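Local coordinates for vanadium-dependent haloperoxidase (Zobellia galactanivorans, PDB 4CIT), which probably acts as a vanadate-dependent iodoperoxidase, using hydrogen peroxide to oxidise iodide, at residues K297-K302 with E381-N386. Sequence-based numbering, arbitrary orientation.
Sequences KIAARK and EVFGDN
Phe383, on the last turn of helix 367-383, lays its ring against Ala299 and Ala300 of helix 288-302, and this one aromatic side chain carries the whole contact from its side. CB of Ala299 sits over one ring face, 3.8 Å from the ring centroid and 18° off the normal, a CH-pi contact shifted toward the CD2-CE2 rim. The opposite face is covered by the preceding residue, with Val382 CG1 3.6 Å above the ring plane near its centre, so the phenyl is sandwiched between two methyl groups. With CG opposite the carbonyl carbon and beside the backbone N (chi1 -65°), the ring reaches across to the neighbouring helix. Its far end meets backbone as well as side chain: CZ lies 3.7 Å from Ala300 N, obliquely to the ring, and 4.0 Å from Ala300 CB. Alanine suits both positions because a single methyl lets the ring come this close to the helix backbone, where the nearest CA atoms, those of Ala299 and Phe383, are 7.3 Å apart. Replacing Phe383 with an alanine would probably open a gap beside Ala299 and Ala300 and strip the Ala299 methyl of its aromatic partner. Phe407 touches both Ala299 and Phe383, while Ala313 of helix 307-335 packs on Phe383 as well, extending the apolar cluster. Gly384, the first residue past the helix, has phi 105°, a conformation in which a CB would press against the preceding carbonyl O. No hydrogen bond crosses between the two segments; this is apolar helix packing, joining the C-terminal end of a PAP2-family helix to helix 288-302 within the largely helical fold of vanadium haloperoxidases.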
loop_
_atom_site.group_PDB
_atom_site.type_symbol
_atom_site.label_atom_id
_atom_site.label_comp_id
_atom_site.label_asym_id
_atom_site.label_seq_id
_atom_site.Cartn_x
_atom_site.Cartn_y
_atom_site.Cartn_z
ATOM N N LYS A 297 2.277 -2.379 -11.192
ATOM C CA LYS A 297 3.061 -3.272 -12.030
ATOM C C LYS A 297 2.401 -3.587 -13.374
ATOM O O LYS A 297 3.037 -3.536 -14.451
ATOM C CB LYS A 297 3.340 -4.564 -11.239
ATOM C CG LYS A 297 4.026 -5.640 -12.122
ATOM C CD LYS A 297 4.378 -6.994 -11.433
ATOM C CE LYS A 297 3.212 -7.686 -10.698
ATOM N NZ LYS A 297 3.613 -8.999 -10.038
ATOM N N ILE A 298 1.109 -3.933 -13.331
ATOM C CA ILE A 298 0.328 -4.197 -14.514
ATOM C C ILE A 298 0.402 -3.058 -15.513
ATOM O O ILE A 298 0.661 -3.284 -16.742
ATOM C CB ILE A 298 -1.142 -4.552 -14.175
ATOM C CG1 ILE A 298 -1.176 -5.911 -13.530
ATOM C CG2 ILE A 298 -1.948 -4.614 -15.445
ATOM C CD1 ILE A 298 -2.488 -6.263 -12.833
ATOM N N ALA A 299 0.287 -1.833 -15.006
ATOM C CA ALA A 299 0.298 -0.628 -15.820
ATOM C C ALA A 299 1.694 -0.381 -16.380
ATOM O O ALA A 299 1.857 -0.014 -17.532
ATOM C CB ALA A 299 -0.133 0.582 -15.014
ATOM N N ALA A 300 2.703 -0.522 -15.551
ATOM C CA ALA A 300 4.037 -0.353 -16.032
ATOM C C ALA A 300 4.438 -1.386 -17.090
ATOM O O ALA A 300 5.129 -1.044 -18.039
ATOM C CB ALA A 300 5.029 -0.394 -14.907
ATOM N N ARG A 301 4.042 -2.660 -16.928
ATOM C CA ARG A 301 4.376 -3.690 -17.905
ATOM C C ARG A 301 3.587 -3.455 -19.200
ATOM O O ARG A 301 4.162 -3.524 -20.335
ATOM C CB ARG A 301 4.145 -5.084 -17.345
ATOM C CG ARG A 301 5.041 -5.435 -16.169
ATOM C CD ARG A 301 6.543 -5.639 -16.523
ATOM N NE ARG A 301 7.173 -4.380 -16.882
ATOM C CZ ARG A 301 7.453 -3.426 -15.967
ATOM N NH1 ARG A 301 7.247 -3.623 -14.583
ATOM N NH2 ARG A 301 7.945 -2.308 -16.415
ATOM N N LYS A 302 2.300 -3.088 -19.075
ATOM C CA LYS A 302 1.374 -2.867 -20.244
ATOM C C LYS A 302 1.842 -1.701 -21.153
ATOM O O LYS A 302 1.636 -1.749 -22.347
ATOM C CB LYS A 302 -0.073 -2.610 -19.776
ATOM C CG LYS A 302 -1.121 -2.530 -20.880
ATOM C CD LYS A 302 -2.574 -2.441 -20.334
ATOM C CE LYS A 302 -3.592 -2.214 -21.461
ATOM N NZ LYS A 302 -4.045 -0.769 -21.619
ATOM N N GLU A 381 -2.178 10.086 -12.599
ATOM C CA GLU A 381 -1.238 11.131 -12.925
ATOM C C GLU A 381 -0.059 10.556 -13.709
ATOM O O GLU A 381 0.360 11.180 -14.684
ATOM C CB GLU A 381 -0.682 11.821 -11.707
ATOM C CG GLU A 381 0.222 13.047 -12.006
ATOM C CD GLU A 381 1.702 12.753 -12.324
ATOM O OE1 GLU A 381 2.352 11.926 -11.630
ATOM O OE2 GLU A 381 2.233 13.372 -13.328
ATOM N N VAL A 382 0.414 9.382 -13.356
ATOM C CA VAL A 382 1.577 8.785 -14.083
ATOM C C VAL A 382 1.239 8.201 -15.426
ATOM O O VAL A 382 1.976 8.488 -16.435
ATOM C CB VAL A 382 2.299 7.736 -13.185
ATOM C CG1 VAL A 382 3.343 6.898 -13.930
ATOM C CG2 VAL A 382 2.839 8.388 -11.991
ATOM N N PHE A 383 0.164 7.415 -15.521
ATOM C CA PHE A 383 -0.167 6.598 -16.665
ATOM C C PHE A 383 -1.395 7.076 -17.450
ATOM O O PHE A 383 -1.626 6.634 -18.570
ATOM C CB PHE A 383 -0.395 5.162 -16.273
ATOM C CG PHE A 383 0.810 4.471 -15.750
ATOM C CD1 PHE A 383 1.867 4.188 -16.614
ATOM C CD2 PHE A 383 0.884 4.084 -14.430
ATOM C CE1 PHE A 383 2.990 3.458 -16.161
ATOM C CE2 PHE A 383 2.053 3.438 -13.957
ATOM C CZ PHE A 383 3.052 3.099 -14.853
ATOM N N GLY A 384 -2.148 7.981 -16.854
ATOM C CA GLY A 384 -3.267 8.671 -17.544
ATOM C C GLY A 384 -4.615 8.125 -17.063
ATOM O O GLY A 384 -4.691 7.114 -16.333
ATOM N N ASP A 385 -5.659 8.899 -17.375
ATOM C CA ASP A 385 -7.069 8.522 -17.148
ATOM C C ASP A 385 -7.487 7.646 -18.219
ATOM O O ASP A 385 -6.832 7.536 -19.235
ATOM C CB ASP A 385 -7.994 9.768 -17.013
ATOM C CG ASP A 385 -9.366 9.451 -16.288
ATOM O OD1 ASP A 385 -9.548 8.371 -15.652
ATOM O OD2 ASP A 385 -10.253 10.345 -16.385
ATOM N N ASN A 386 -8.586 6.930 -17.989
ATOM C CA ASN A 386 -9.074 5.986 -18.968
ATOM C C ASN A 386 -8.055 4.912 -19.338
ATOM O O ASN A 386 -7.959 4.463 -20.476
ATOM C CB ASN A 386 -9.681 6.709 -20.208
ATOM C CG ASN A 386 -10.969 7.416 -19.883
ATOM O OD1 ASN A 386 -11.643 7.116 -18.884
ATOM N ND2 ASN A 386 -11.312 8.410 -20.697
#